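PDB 3H6X: dUTPase from Streptococcus mutans, which probably hydrolyses dUTP to dUMP and diphosphate, a reaction of nucleotide metabolism. Local coordinates for residues D66-N80 with A101-L113. Residues are numbered along the deposited sequence; the frame is centred on the assembly and turned at random.
Sequences DRSSNPRKKGLVLIN and AQMKNMTDQTVVL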
ATOM      1  N   ASP B  66      -5.741  -3.385  -3.313  1.00  8.13           N
ATOM      2  CA  ASP B  66      -7.188  -3.375  -3.350  1.00  8.01           C
ATOM      3  C   ASP B  66      -7.646  -2.815  -4.699  1.00  9.16           C
ATOM      4  O   ASP B  66      -6.946  -2.027  -5.335  1.00  7.47           O
ATOM      5  CB  ASP B  66      -7.699  -2.417  -2.265  1.00  8.74           C
ATOM      6  CG  ASP B  66      -8.811  -3.009  -1.440  1.00 11.26           C
ATOM      7  OD1 ASP B  66      -9.482  -3.960  -1.916  1.00 15.12           O
ATOM      8  OD2 ASP B  66      -8.985  -2.557  -0.297  1.00 10.81           O
ATOM      9  N   ARG B  67      -8.816  -3.231  -5.144  1.00 10.74           N
ATOM     10  CA  ARG B  67      -9.463  -2.549  -6.265  1.00 11.41           C
ATOM     11  C   ARG B  67     -10.171  -1.330  -5.718  1.00  9.67           C
ATOM     12  O   ARG B  67     -10.729  -1.376  -4.625  1.00 10.99           O
ATOM     13  CB  ARG B  67     -10.476  -3.467  -6.939  1.00 12.92           C
ATOM     14  CG  ARG B  67      -9.876  -4.703  -7.596  1.00 16.45           C
ATOM     15  CD  ARG B  67     -10.898  -5.376  -8.483  1.00 21.76           C
ATOM     16  NE  ARG B  67     -11.142  -4.618  -9.705  1.00 23.94           N
ATOM     17  CZ  ARG B  67     -12.339  -4.444 -10.254  1.00 29.92           C
ATOM     18  NH1 ARG B  67     -13.424  -4.968  -9.683  1.00 38.05           N
ATOM     19  NH2 ARG B  67     -12.459  -3.739 -11.361  1.00 24.60           N
ATOM     20  N   SER B  68     -10.128  -0.236  -6.475  1.00  9.93           N
ATOM     21  CA  SER B  68     -10.690   1.031  -6.047  1.00 13.49           C
ATOM     22  C   SER B  68     -12.131   0.875  -5.601  1.00 13.24           C
ATOM     23  O   SER B  68     -12.556   1.450  -4.602  1.00 15.41           O
ATOM     24  CB  SER B  68     -10.589   2.057  -7.195  1.00 18.81           C
ATOM     25  OG  SER B  68     -11.356   3.222  -6.907  1.00 29.34           O
ATOM     26  N   SER B  69     -12.892   0.070  -6.329  1.00 11.28           N
ATOM     27  CA  SER B  69     -14.329  -0.023  -6.052  1.00 11.13           C
ATOM     28  C   SER B  69     -14.667  -0.911  -4.845  1.00 11.59           C
ATOM     29  O   SER B  69     -15.798  -0.905  -4.368  1.00 12.20           O
ATOM     30  CB  SER B  69     -15.080  -0.527  -7.276  1.00 13.10           C
ATOM     31  OG  SER B  69     -14.649  -1.829  -7.620  1.00 16.46           O
ATOM     32  N   ASN B  70     -13.699  -1.665  -4.327  1.00  7.43           N
ATOM     33  CA  ASN B  70     -14.024  -2.574  -3.217  1.00  8.10           C
ATOM     34  C   ASN B  70     -14.654  -1.854  -2.011  1.00  8.29           C
ATOM     35  O   ASN B  70     -15.728  -2.234  -1.579  1.00  8.61           O
ATOM     36  CB  ASN B  70     -12.816  -3.390  -2.777  1.00  8.70           C
ATOM     37  CG  ASN B  70     -12.552  -4.570  -3.677  1.00 10.82           C
ATOM     38  OD1 ASN B  70     -13.406  -4.955  -4.479  1.00 12.22           O
ATOM     39  ND2 ASN B  70     -11.352  -5.165  -3.543  1.00  9.01           N
ATOM     40  N   PRO B  71     -14.008  -0.791  -1.499  1.00  8.50           N
ATOM     41  CA  PRO B  71     -14.590  -0.208  -0.285  1.00  8.30           C
ATOM     42  C   PRO B  71     -15.891   0.532  -0.532  1.00 10.49           C
ATOM     43  O   PRO B  71     -16.856   0.333   0.200  1.00 13.14           O
ATOM     44  CB  PRO B  71     -13.524   0.787   0.201  1.00 10.10           C
ATOM     45  CG  PRO B  71     -12.277   0.470  -0.546  1.00 12.14           C
ATOM     46  CD  PRO B  71     -12.617  -0.357  -1.742  1.00 10.49           C
ATOM     47  N   ARG B  72     -15.927   1.406  -1.530  1.00 12.92           N
ATOM     48  CA  ARG B  72     -17.129   2.223  -1.651  1.00 16.82           C
ATOM     49  C   ARG B  72     -18.290   1.512  -2.338  1.00 19.22           C
ATOM     50  O   ARG B  72     -19.436   1.882  -2.116  1.00 23.32           O
ATOM     51  CB  ARG B  72     -16.847   3.605  -2.249  1.00 20.92           C
ATOM     52  CG  ARG B  72     -16.563   3.641  -3.706  1.00 28.89           C
ATOM     53  CD  ARG B  72     -16.546   5.104  -4.151  1.00 32.29           C
ATOM     54  NE  ARG B  72     -16.129   5.307  -5.535  1.00 41.72           N
ATOM     55  CZ  ARG B  72     -16.392   4.480  -6.544  1.00 43.53           C
ATOM     56  NH1 ARG B  72     -17.108   3.387  -6.344  1.00 40.50           N
ATOM     57  NH2 ARG B  72     -15.961   4.764  -7.766  1.00 48.48           N
ATOM     58  N   LYS B  73     -18.011   0.471  -3.122  1.00 11.79           N
ATOM     59  CA  LYS B  73     -19.083  -0.267  -3.773  1.00 13.62           C
ATOM     60  C   LYS B  73     -19.472  -1.547  -3.070  1.00 17.72           C
ATOM     61  O   LYS B  73     -20.658  -1.871  -3.010  1.00 17.84           O
ATOM     62  CB  LYS B  73     -18.723  -0.574  -5.223  1.00 17.20           C
ATOM     63  CG  LYS B  73     -18.423   0.665  -6.026  1.00 23.70           C
ATOM     64  CD  LYS B  73     -19.695   1.211  -6.592  1.00 29.66           C
ATOM     65  CE  LYS B  73     -20.010   0.451  -7.854  1.00 40.07           C
ATOM     66  NZ  LYS B  73     -21.446   0.117  -7.942  1.00 45.48           N
ATOM     67  N   LYS B  74     -18.487  -2.280  -2.548  1.00 14.04           N
ATOM     68  CA  LYS B  74     -18.767  -3.584  -1.951  1.00 13.41           C
ATOM     69  C   LYS B  74     -18.669  -3.604  -0.434  1.00 11.64           C
ATOM     70  O   LYS B  74     -19.110  -4.560   0.205  1.00 17.55           O
ATOM     71  CB  LYS B  74     -17.823  -4.650  -2.502  1.00 12.72           C
ATOM     72  CG  LYS B  74     -17.918  -4.909  -3.982  1.00 19.57           C
ATOM     73  CD  LYS B  74     -17.029  -6.078  -4.340  1.00 20.87           C
ATOM     74  CE  LYS B  74     -17.575  -6.871  -5.522  1.00 32.95           C
ATOM     75  NZ  LYS B  74     -17.354  -6.161  -6.795  1.00 32.02           N
ATOM     76  N   GLY B  75     -18.077  -2.568   0.146  1.00  9.78           N
ATOM     77  CA  GLY B  75     -17.913  -2.518   1.586  1.00 10.79           C
ATOM     78  C   GLY B  75     -16.790  -3.409   2.077  1.00 10.21           C
ATOM     79  O   GLY B  75     -16.744  -3.756   3.256  1.00 10.90           O
ATOM     80  N   LEU B  76     -15.864  -3.749   1.177  1.00  6.78           N
ATOM     81  CA  LEU B  76     -14.745  -4.644   1.514  1.00  7.34           C
ATOM     82  C   LEU B  76     -13.422  -3.912   1.374  1.00  8.52           C
ATOM     83  O   LEU B  76     -13.271  -3.070   0.482  1.00  8.95           O
ATOM     84  CB  LEU B  76     -14.699  -5.836   0.558  1.00  8.55           C
ATOM     85  CG  LEU B  76     -15.937  -6.734   0.453  1.00  9.73           C
ATOM     86  CD1 LEU B  76     -15.660  -7.841  -0.546  1.00 10.74           C
ATOM     87  CD2 LEU B  76     -16.304  -7.306   1.836  1.00 10.60           C
ATOM     88  N   VAL B  77     -12.468  -4.244   2.241  1.00  7.75           N
ATOM     89  CA  VAL B  77     -11.102  -3.728   2.123  1.00  7.67           C
ATOM     90  C   VAL B  77     -10.078  -4.845   2.274  1.00  7.21           C
ATOM     91  O   VAL B  77     -10.313  -5.824   2.971  1.00  7.10           O
ATOM     92  CB  VAL B  77     -10.786  -2.625   3.164  1.00  7.40           C
ATOM     93  CG1 VAL B  77     -11.663  -1.386   2.928  1.00  9.44           C
ATOM     94  CG2 VAL B  77     -10.938  -3.152   4.587  1.00  8.64           C
ATOM     95  N   LEU B  78      -8.934  -4.675   1.614  1.00  6.00           N
ATOM     96  CA  LEU B  78      -7.784  -5.559   1.812  1.00  5.84           C
ATOM     97  C   LEU B  78      -7.163  -5.163   3.161  1.00  7.73           C
ATOM     98  O   LEU B  78      -6.548  -4.096   3.273  1.00  6.46           O
ATOM     99  CB  LEU B  78      -6.797  -5.352   0.661  1.00  7.31           C
ATOM    100  CG  LEU B  78      -5.581  -6.286   0.647  1.00  6.09           C
ATOM    101  CD1 LEU B  78      -6.005  -7.728   0.465  1.00  7.92           C
ATOM    102  CD2 LEU B  78      -4.642  -5.905  -0.468  1.00  7.50           C
ATOM    103  N   ILE B  79      -7.355  -6.004   4.180  1.00  5.61           N
ATOM    104  CA  ILE B  79      -7.166  -5.567   5.556  1.00  7.70           C
ATOM    105  C   ILE B  79      -5.702  -5.348   5.929  1.00  5.78           C
ATOM    106  O   ILE B  79      -5.415  -4.546   6.825  1.00  6.29           O
ATOM    107  CB  ILE B  79      -7.894  -6.491   6.562  1.00  7.23           C
ATOM    108  CG1 ILE B  79      -8.060  -5.804   7.936  1.00  6.31           C
ATOM    109  CG2 ILE B  79      -7.170  -7.842   6.656  1.00  7.73           C
ATOM    110  CD1 ILE B  79      -8.814  -4.467   7.913  1.00  9.11           C
ATOM    111  N   ASN B  80      -4.783  -6.052   5.256  1.00  5.95           N
ATOM    112  CA  ASN B  80      -3.349  -5.809   5.432  1.00  6.54           C
ATOM    113  C   ASN B  80      -2.775  -4.784   4.427  1.00  6.26           C
ATOM    114  O   ASN B  80      -1.550  -4.617   4.335  1.00  6.30           O
ATOM    115  CB  ASN B  80      -2.539  -7.125   5.431  1.00  6.22           C
ATOM    116  CG  ASN B  80      -2.664  -7.926   4.124  1.00 11.12           C
ATOM    117  OD1 ASN B  80      -1.691  -8.540   3.666  1.00 14.83           O
ATOM    118  ND2 ASN B  80      -3.839  -7.946   3.543  1.00  6.99           N
ATOM    119  N   ALA B 101      -6.410 -13.287  -0.883  1.00  6.76           N
ATOM    120  CA  ALA B 101      -6.626 -11.881  -0.528  1.00  7.84           C
ATOM    121  C   ALA B 101      -7.342 -11.802   0.825  1.00  7.29           C
ATOM    122  O   ALA B 101      -8.432 -12.344   0.989  1.00  8.63           O
ATOM    123  CB  ALA B 101      -7.460 -11.203  -1.608  1.00  9.51           C
ATOM    124  N   GLN B 102      -6.715 -11.164   1.802  1.00  6.88           N
ATOM    125  CA  GLN B 102      -7.294 -11.058   3.143  1.00  8.03           C
ATOM    126  C   GLN B 102      -8.268  -9.878   3.208  1.00  8.21           C
ATOM    127  O   GLN B 102      -7.847  -8.728   3.353  1.00  7.71           O
ATOM    128  CB  GLN B 102      -6.158 -10.880   4.157  1.00  8.77           C
ATOM    129  CG  GLN B 102      -6.542 -11.169   5.605  1.00 12.44           C
ATOM    130  CD  GLN B 102      -5.388 -10.931   6.566  1.00 16.27           C
ATOM    131  OE1 GLN B 102      -4.217 -11.128   6.226  1.00 18.91           O
ATOM    132  NE2 GLN B 102      -5.718 -10.488   7.776  1.00 17.73           N
HETATM  133  N   MSE B 103      -9.561 -10.173   3.077  1.00  6.83           N
HETATM  134  CA  MSE B 103     -10.573  -9.120   2.911  1.00  6.54           C
HETATM  135  C   MSE B 103     -11.410  -8.992   4.182  1.00  8.42           C
HETATM  136  O   MSE B 103     -11.795 -10.004   4.783  1.00  9.86           O
HETATM  137  CB  MSE B 103     -11.493  -9.448   1.746  1.00  7.76           C
HETATM  138  CG  MSE B 103     -10.786  -9.778   0.449  1.00  7.99           C
HETATM  139 SE   MSE B 103      -9.762  -8.250  -0.199  0.85  9.73          SE
HETATM  140  CE  MSE B 103     -11.219  -6.964  -0.386  1.00 10.49           C
ATOM    141  N   LYS B 104     -11.677  -7.751   4.582  1.00  7.72           N
ATOM    142  CA  LYS B 104     -12.553  -7.479   5.719  1.00  7.59           C
ATOM    143  C   LYS B 104     -13.851  -6.847   5.240  1.00  8.91           C
ATOM    144  O   LYS B 104     -13.849  -5.948   4.406  1.00  7.19           O
ATOM    145  CB  LYS B 104     -11.883  -6.549   6.738  1.00  8.72           C
ATOM    146  CG  LYS B 104     -12.809  -6.257   7.929  1.00 10.42           C
ATOM    147  CD  LYS B 104     -12.092  -5.543   9.060  1.00 16.05           C
ATOM    148  CE  LYS B 104     -13.089  -5.123  10.132  1.00 18.33           C
ATOM    149  NZ  LYS B 104     -12.384  -4.524  11.312  1.00 19.15           N
ATOM    150  N   ASN B 105     -14.970  -7.323   5.784  1.00  8.03           N
ATOM    151  CA  ASN B 105     -16.272  -6.741   5.494  1.00  8.79           C
ATOM    152  C   ASN B 105     -16.562  -5.653   6.531  1.00  9.90           C
ATOM    153  O   ASN B 105     -16.791  -5.955   7.706  1.00 10.79           O
ATOM    154  CB  ASN B 105     -17.320  -7.850   5.559  1.00  8.34           C
ATOM    155  CG  ASN B 105     -18.742  -7.353   5.334  1.00 10.69           C
ATOM    156  OD1 ASN B 105     -18.990  -6.159   5.151  1.00  9.76           O
ATOM    157  ND2 ASN B 105     -19.690  -8.285   5.328  1.00  9.93           N
HETATM  158  N   MSE B 106     -16.537  -4.396   6.084  1.00  8.56           N
HETATM  159  CA  MSE B 106     -16.767  -3.250   6.950  1.00 11.30           C
HETATM  160  C   MSE B 106     -18.236  -2.994   7.262  1.00 13.80           C
HETATM  161  O   MSE B 106     -18.536  -2.169   8.127  1.00 19.24           O
HETATM  162  CB  MSE B 106     -16.216  -1.982   6.309  1.00 14.55           C
HETATM  163  CG  MSE B 106     -14.754  -2.024   6.023  1.00 13.97           C
HETATM  164 SE   MSE B 106     -14.197  -0.285   5.254  0.71 20.80          SE
HETATM  165  CE  MSE B 106     -15.249  -0.283   3.621  1.00 13.69           C
ATOM    166  N   THR B 107     -19.130  -3.679   6.565  1.00 10.59           N
ATOM    167  CA  THR B 107     -20.569  -3.427   6.696  1.00 14.64           C
ATOM    168  C   THR B 107     -21.240  -4.311   7.744  1.00 15.21           C
ATOM    169  O   THR B 107     -20.610  -5.170   8.348  1.00 12.09           O
ATOM    170  CB  THR B 107     -21.305  -3.627   5.361  1.00 11.97           C
ATOM    171  OG1 THR B 107     -21.517  -5.022   5.116  1.00 12.70           O
ATOM    172  CG2 THR B 107     -20.508  -3.024   4.203  1.00 13.21           C
ATOM    173  N   ASP B 108     -22.545  -4.116   7.919  1.00 15.20           N
ATOM    174  CA  ASP B 108     -23.296  -4.900   8.895  1.00 17.09           C
ATOM    175  C   ASP B 108     -24.116  -6.028   8.277  1.00 19.31           C
ATOM    176  O   ASP B 108     -24.952  -6.628   8.959  1.00 19.76           O
ATOM    177  CB  ASP B 108     -24.193  -3.991   9.761  1.00 18.65           C
ATOM    178  CG  ASP B 108     -25.258  -3.281   8.952  1.00 29.71           C
ATOM    179  OD1 ASP B 108     -25.423  -3.598   7.753  1.00 32.33           O
ATOM    180  OD2 ASP B 108     -25.946  -2.392   9.512  1.00 35.05           O
ATOM    181  N   GLN B 109     -23.879  -6.318   6.995  1.00 13.82           N
ATOM    182  CA  GLN B 109     -24.549  -7.427   6.311  1.00 17.64           C
ATOM    183  C   GLN B 109     -23.512  -8.326   5.661  1.00 18.50           C
ATOM    184  O   GLN B 109     -22.485  -7.840   5.190  1.00 14.53           O
ATOM    185  CB  GLN B 109     -25.459  -6.912   5.213  1.00 19.84           C
ATOM    186  CG  GLN B 109     -26.477  -5.898   5.666  1.00 29.98           C
ATOM    187  CD  GLN B 109     -27.809  -6.533   6.034  1.00 39.14           C
ATOM    188  OE1 GLN B 109     -28.259  -7.482   5.395  1.00 41.88           O
ATOM    189  NE2 GLN B 109     -28.455  -5.994   7.056  1.00 40.69           N
ATOM    190  N   THR B 110     -23.799  -9.619   5.607  1.00 12.66           N
ATOM    191  CA  THR B 110     -22.904 -10.559   4.937  1.00 14.60           C
ATOM    192  C   THR B 110     -22.712 -10.145   3.487  1.00 15.02           C
ATOM    193  O   THR B 110     -23.675  -9.769   2.809  1.00 13.51           O
ATOM    194  CB  THR B 110     -23.461 -11.990   5.015  1.00 16.77           C
ATOM    195  OG1 THR B 110     -23.415 -12.412   6.380  1.00 14.46           O
ATOM    196  CG2 THR B 110     -22.636 -12.949   4.162  1.00 14.19           C
ATOM    197  N   VAL B 111     -21.461 -10.177   3.024  1.00 11.64           N
ATOM    198  CA  VAL B 111     -21.155  -9.900   1.620  1.00 12.48           C
ATOM    199  C   VAL B 111     -20.710 -11.202   0.969  1.00 11.17           C
ATOM    200  O   VAL B 111     -19.940 -11.954   1.557  1.00 13.28           O
ATOM    201  CB  VAL B 111     -20.050  -8.827   1.476  1.00 11.45           C
ATOM    202  CG1 VAL B 111     -19.632  -8.699   0.017  1.00 13.94           C
ATOM    203  CG2 VAL B 111     -20.543  -7.481   2.014  1.00 12.61           C
ATOM    204  N   VAL B 112     -21.226 -11.466  -0.225  1.00 13.45           N
ATOM    205  CA  VAL B 112     -20.854 -12.664  -0.972  1.00 13.74           C
ATOM    206  C   VAL B 112     -20.056 -12.287  -2.204  1.00 15.03           C
ATOM    207  O   VAL B 112     -20.499 -11.459  -3.003  1.00 18.14           O
ATOM    208  CB  VAL B 112     -22.086 -13.448  -1.442  1.00 18.41           C
ATOM    209  CG1 VAL B 112     -21.663 -14.630  -2.285  1.00 20.81           C
ATOM    210  CG2 VAL B 112     -22.889 -13.919  -0.238  1.00 21.53           C
ATOM    211  N   LEU B 113     -18.870 -12.879  -2.329  1.00 15.16           N
ATOM    212  CA  LEU B 113     -18.071 -12.754  -3.537  1.00 14.68           C
ATOM    213  C   LEU B 113     -18.331 -13.993  -4.382  1.00 16.23           C
ATOM    214  O   LEU B 113     -18.114 -15.113  -3.911  1.00 14.18           O
ATOM    215  CB  LEU B 113     -16.588 -12.670  -3.174  1.00 13.25           C
ATOM    216  CG  LEU B 113     -16.149 -11.342  -2.546  1.00 11.89           C
ATOM    217  CD1 LEU B 113     -14.712 -11.417  -2.007  1.00 14.26           C
ATOM    218  CD2 LEU B 113     -16.256 -10.220  -3.568  1.00 16.25           C
TER
HETATM  219  O   HOH W   1      -4.028 -10.231   1.821  1.00 12.70           O
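Strand 76-78 runs antiparallel to strand 101-105 along one edge of a sheet in the dUTPase jelly-roll, with strand 45-49 on the other flank of 101-105. V77 and K104 form the hydrogen-bonded pair, K104 N giving to V77 O at 2.9 Å and V77 N returning to K104 O at 3.1 Å. L76 with N105 and L78 with M103 are the non-hydrogen-bonded pairs on either side. I79 N to Q102 O and M106 N to G75 O extend the pairing past both ends of the short strand.

On the face carrying L76 and L78, selenomethionine M103 folds back on itself, with chi2 at -63° and chi3 at -60°. That bend brings M103 CE within 3.8 Å of L76 CB and 3.6 Å of N70 ND2, the M103 and N70 side chains crossing at about a right angle, while M103 SE lies 3.9 Å from L78 CD1. Beyond it, L76 meets L113 tip to tip, its other methyl, CD2, resting on N105 and V111. The opposite face, with V77 and K104, turns to neighbouring subunits: I79 CD1 packs against the extended K104 chain, I79 CD1 to K104 CD 3.6 Å, and K104 also touches M106 of the third subunit. Selenomethionine M106 of this chain crosses V77 perpendicularly, M106 SE to V77 CG1 3.6 Å, and ends near P71 at the helix.

D66 ties the helix to the strand, OD1 taking N70 ND2 nearly head-on while OD2 receives L78 N from above the carboxylate plane. In the loop from strand 101-105 to strand 111-113, N105 OD1 closes an Asx turn, accepting both T107 N and, at 2.8 Å on a lone pair, T107 OG1.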